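Local coordinates for beta-galactosidase (PDB 6Y2K), which probably hydrolyses terminal beta-galactosyl residues as a cold-active, hexameric glycoside hydrolase of family GH42, at residues R96-G101 against H146-S151. Residues are numbered along the deposited sequence; the frame is centred on the assembly and turned at random.
Sequences RVRGFG and HDTVLS
Arg-98 reaches across to the backbone of His-146 and Asp-147 and carries nearly the whole contact. Its guanidinium meets the carbonyl oxygen of His-146 end-on, with both terminal nitrogens on that one atom: NH2 lies 2.9 Å from His-146 O and almost in line with the C=O bond, while NH1 makes a longer bond of 3.2 Å to the same oxygen. NH1 also gives a weak bond to Asp-147 O at 2.8 Å, its N-H...O angle only 127°. A water extends the polar network, accepting from Arg-98 NH1 and donating to Leu-150 O. The side chain bends at chi3 (74°), and His-146 O and the water both lie at the guanidinium edge, in its plane. Van der Waals contact is slight: the Thr-148 methyl CG2 comes obliquely to Arg-98 NH1, 3.7 Å away. With an alanine here, the carbonyls of His-146 and Asp-147 would probably lose these donors, and the water its link from Arg-98 to Leu-150 O. Arg-98 NH2 additionally bonds Val-200 O of a second subunit, so the contact lies at a hexamer interface. Within the TIM-barrel region it joins the loop between helices 79-84 and 111-128 to the one leading from strand 134-138 into helix 154-168, with Leu-150 packed on helix 205-233.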
ATOM      1  N   ARG A  96      33.800  -0.005 -31.260  1.00 24.86           N
ATOM      2  CA  ARG A  96      33.704  -1.258 -32.039  1.00 24.77           C
ATOM      3  C   ARG A  96      33.061  -1.052 -33.401  1.00 22.71           C
ATOM      4  O   ARG A  96      32.126  -0.268 -33.545  1.00 20.12           O
ATOM      5  CB  ARG A  96      32.887  -2.310 -31.301  1.00 27.93           C
ATOM      6  CG  ARG A  96      33.478  -2.733 -29.970  1.00 31.28           C
ATOM      7  CD  ARG A  96      32.749  -2.128 -28.789  1.00 35.05           C
ATOM      8  NE  ARG A  96      31.920  -3.120 -28.100  1.00 39.34           N
ATOM      9  CZ  ARG A  96      30.595  -3.077 -27.933  1.00 41.99           C
ATOM     10  NH1 ARG A  96      30.001  -4.067 -27.275  1.00 45.18           N
ATOM     11  NH2 ARG A  96      29.848  -2.080 -28.402  1.00 42.50           N
ATOM     12  N   VAL A  97      33.542  -1.800 -34.386  1.00 20.85           N
ATOM     13  CA  VAL A  97      33.017  -1.715 -35.744  1.00 20.20           C
ATOM     14  C   VAL A  97      31.563  -2.203 -35.742  1.00 18.77           C
ATOM     15  O   VAL A  97      31.223  -3.172 -35.050  1.00 18.09           O
ATOM     16  CB  VAL A  97      33.879  -2.522 -36.746  1.00 20.44           C
ATOM     17  CG1 VAL A  97      33.232  -2.558 -38.134  1.00 21.07           C
ATOM     18  CG2 VAL A  97      35.281  -1.927 -36.830  1.00 20.93           C
ATOM     19  N   ARG A  98      30.715  -1.498 -36.489  1.00 17.34           N
ATOM     20  CA  ARG A  98      29.316  -1.868 -36.656  1.00 16.86           C
ATOM     21  C   ARG A  98      29.197  -2.595 -37.994  1.00 16.92           C
ATOM     22  O   ARG A  98      29.183  -1.963 -39.060  1.00 16.50           O
ATOM     23  CB  ARG A  98      28.423  -0.631 -36.616  1.00 16.72           C
ATOM     24  CG  ARG A  98      28.657   0.237 -35.394  1.00 16.81           C
ATOM     25  CD  ARG A  98      27.541   1.240 -35.191  1.00 16.55           C
ATOM     26  NE  ARG A  98      26.318   0.610 -34.688  1.00 16.11           N
ATOM     27  CZ  ARG A  98      25.185   1.256 -34.421  1.00 15.94           C
ATOM     28  NH1 ARG A  98      25.093   2.574 -34.609  1.00 15.78           N
ATOM     29  NH2 ARG A  98      24.131   0.581 -33.968  1.00 16.06           N
ATOM     30  N   GLY A  99      29.120  -3.924 -37.925  1.00 16.56           N
ATOM     31  CA  GLY A  99      29.327  -4.770 -39.097  1.00 16.34           C
ATOM     32  C   GLY A  99      28.100  -5.084 -39.932  1.00 15.98           C
ATOM     33  O   GLY A  99      26.961  -4.829 -39.528  1.00 16.02           O
ATOM     34  N   PHE A 100      28.368  -5.646 -41.107  1.00 15.69           N
ATOM     35  CA  PHE A 100      27.375  -6.305 -41.957  1.00 15.15           C
ATOM     36  C   PHE A 100      26.647  -7.443 -41.226  1.00 15.15           C
ATOM     37  O   PHE A 100      27.199  -8.073 -40.311  1.00 14.86           O
ATOM     38  CB  PHE A 100      28.083  -6.865 -43.204  1.00 15.14           C
ATOM     39  CG  PHE A 100      27.152  -7.385 -44.269  1.00 14.45           C
ATOM     40  CD1 PHE A 100      26.678  -6.548 -45.274  1.00 14.39           C
ATOM     41  CD2 PHE A 100      26.773  -8.716 -44.281  1.00 14.43           C
ATOM     42  CE1 PHE A 100      25.814  -7.025 -46.257  1.00 14.01           C
ATOM     43  CE2 PHE A 100      25.902  -9.198 -45.259  1.00 14.16           C
ATOM     44  CZ  PHE A 100      25.429  -8.353 -46.248  1.00 13.97           C
ATOM     45  N   GLY A 101      25.425  -7.720 -41.683  1.00 14.94           N
ATOM     46  CA  GLY A 101      24.578  -8.793 -41.165  1.00 15.05           C
ATOM     47  C   GLY A 101      23.184  -8.359 -40.738  1.00 15.24           C
ATOM     48  O   GLY A 101      22.345  -9.216 -40.412  1.00 15.10           O
ATOM     49  N   HIS A 146      18.630   2.919 -35.596  1.00 14.68           N
ATOM     50  CA  HIS A 146      19.611   2.154 -34.814  1.00 14.95           C
ATOM     51  C   HIS A 146      20.811   3.024 -34.388  1.00 15.37           C
ATOM     52  O   HIS A 146      21.923   2.517 -34.215  1.00 15.61           O
ATOM     53  CB  HIS A 146      20.085   0.899 -35.568  1.00 14.93           C
ATOM     54  CG  HIS A 146      19.009   0.228 -36.366  1.00 14.91           C
ATOM     55  ND1 HIS A 146      17.912  -0.366 -35.783  1.00 14.84           N
ATOM     56  CD2 HIS A 146      18.863   0.067 -37.702  1.00 14.82           C
ATOM     57  CE1 HIS A 146      17.134  -0.864 -36.728  1.00 15.20           C
ATOM     58  NE2 HIS A 146      17.689  -0.616 -37.902  1.00 15.10           N
ATOM     59  N   ASP A 147      20.569   4.328 -34.216  1.00 15.41           N
ATOM     60  CA  ASP A 147      21.584   5.290 -33.773  1.00 15.85           C
ATOM     61  C   ASP A 147      22.815   5.306 -34.683  1.00 15.82           C
ATOM     62  O   ASP A 147      23.960   5.119 -34.237  1.00 15.47           O
ATOM     63  CB  ASP A 147      21.956   5.035 -32.302  1.00 16.14           C
ATOM     64  CG  ASP A 147      20.730   4.926 -31.406  1.00 17.00           C
ATOM     65  OD1 ASP A 147      19.857   5.813 -31.469  1.00 16.88           O
ATOM     66  OD2 ASP A 147      20.635   3.938 -30.653  1.00 18.12           O
ATOM     67  N   THR A 148      22.562   5.551 -35.967  1.00 15.65           N
ATOM     68  CA  THR A 148      23.601   5.505 -36.996  1.00 15.61           C
ATOM     69  C   THR A 148      24.054   6.886 -37.506  1.00 16.01           C
ATOM     70  O   THR A 148      24.859   6.959 -38.437  1.00 16.65           O
ATOM     71  CB  THR A 148      23.181   4.574 -38.169  1.00 15.66           C
ATOM     72  OG1 THR A 148      21.847   4.874 -38.615  1.00 15.09           O
ATOM     73  CG2 THR A 148      23.243   3.111 -37.723  1.00 15.64           C
ATOM     74  N   VAL A 149      23.582   7.973 -36.886  1.00 16.10           N
ATOM     75  CA  VAL A 149      24.065   9.319 -37.223  1.00 16.28           C
ATOM     76  C   VAL A 149      25.477   9.513 -36.646  1.00 16.23           C
ATOM     77  O   VAL A 149      26.416   9.802 -37.387  1.00 15.98           O
ATOM     78  CB  VAL A 149      23.115  10.425 -36.718  1.00 16.40           C
ATOM     79  CG1 VAL A 149      23.687  11.809 -37.001  1.00 16.86           C
ATOM     80  CG2 VAL A 149      21.741  10.278 -37.368  1.00 16.77           C
ATOM     81  N   LEU A 150      25.618   9.354 -35.332  1.00 16.13           N
ATOM     82  CA  LEU A 150      26.929   9.462 -34.680  1.00 16.00           C
ATOM     83  C   LEU A 150      27.731   8.184 -34.932  1.00 15.46           C
ATOM     84  O   LEU A 150      27.235   7.070 -34.722  1.00 16.22           O
ATOM     85  CB  LEU A 150      26.783   9.702 -33.172  1.00 16.42           C
ATOM     86  CG  LEU A 150      26.048  10.966 -32.720  1.00 17.05           C
ATOM     87  CD1 LEU A 150      26.094  11.079 -31.203  1.00 17.66           C
ATOM     88  CD2 LEU A 150      26.619  12.225 -33.358  1.00 16.94           C
ATOM     89  N   SER A 151      28.945   8.356 -35.442  1.00 15.14           N
ATOM     90  CA  SER A 151      29.877   7.259 -35.692  1.00 14.94           C
ATOM     91  C   SER A 151      31.264   7.742 -35.317  1.00 15.20           C
ATOM     92  O   SER A 151      31.545   8.940 -35.372  1.00 14.47           O
ATOM     93  CB  SER A 151      29.823   6.817 -37.157  1.00 15.06           C
ATOM     94  OG  SER A 151      30.925   5.980 -37.488  1.00 14.73           O
TER
HETATM   95  O   HOH W   1      27.030   4.451 -35.982  1.00 14.91           O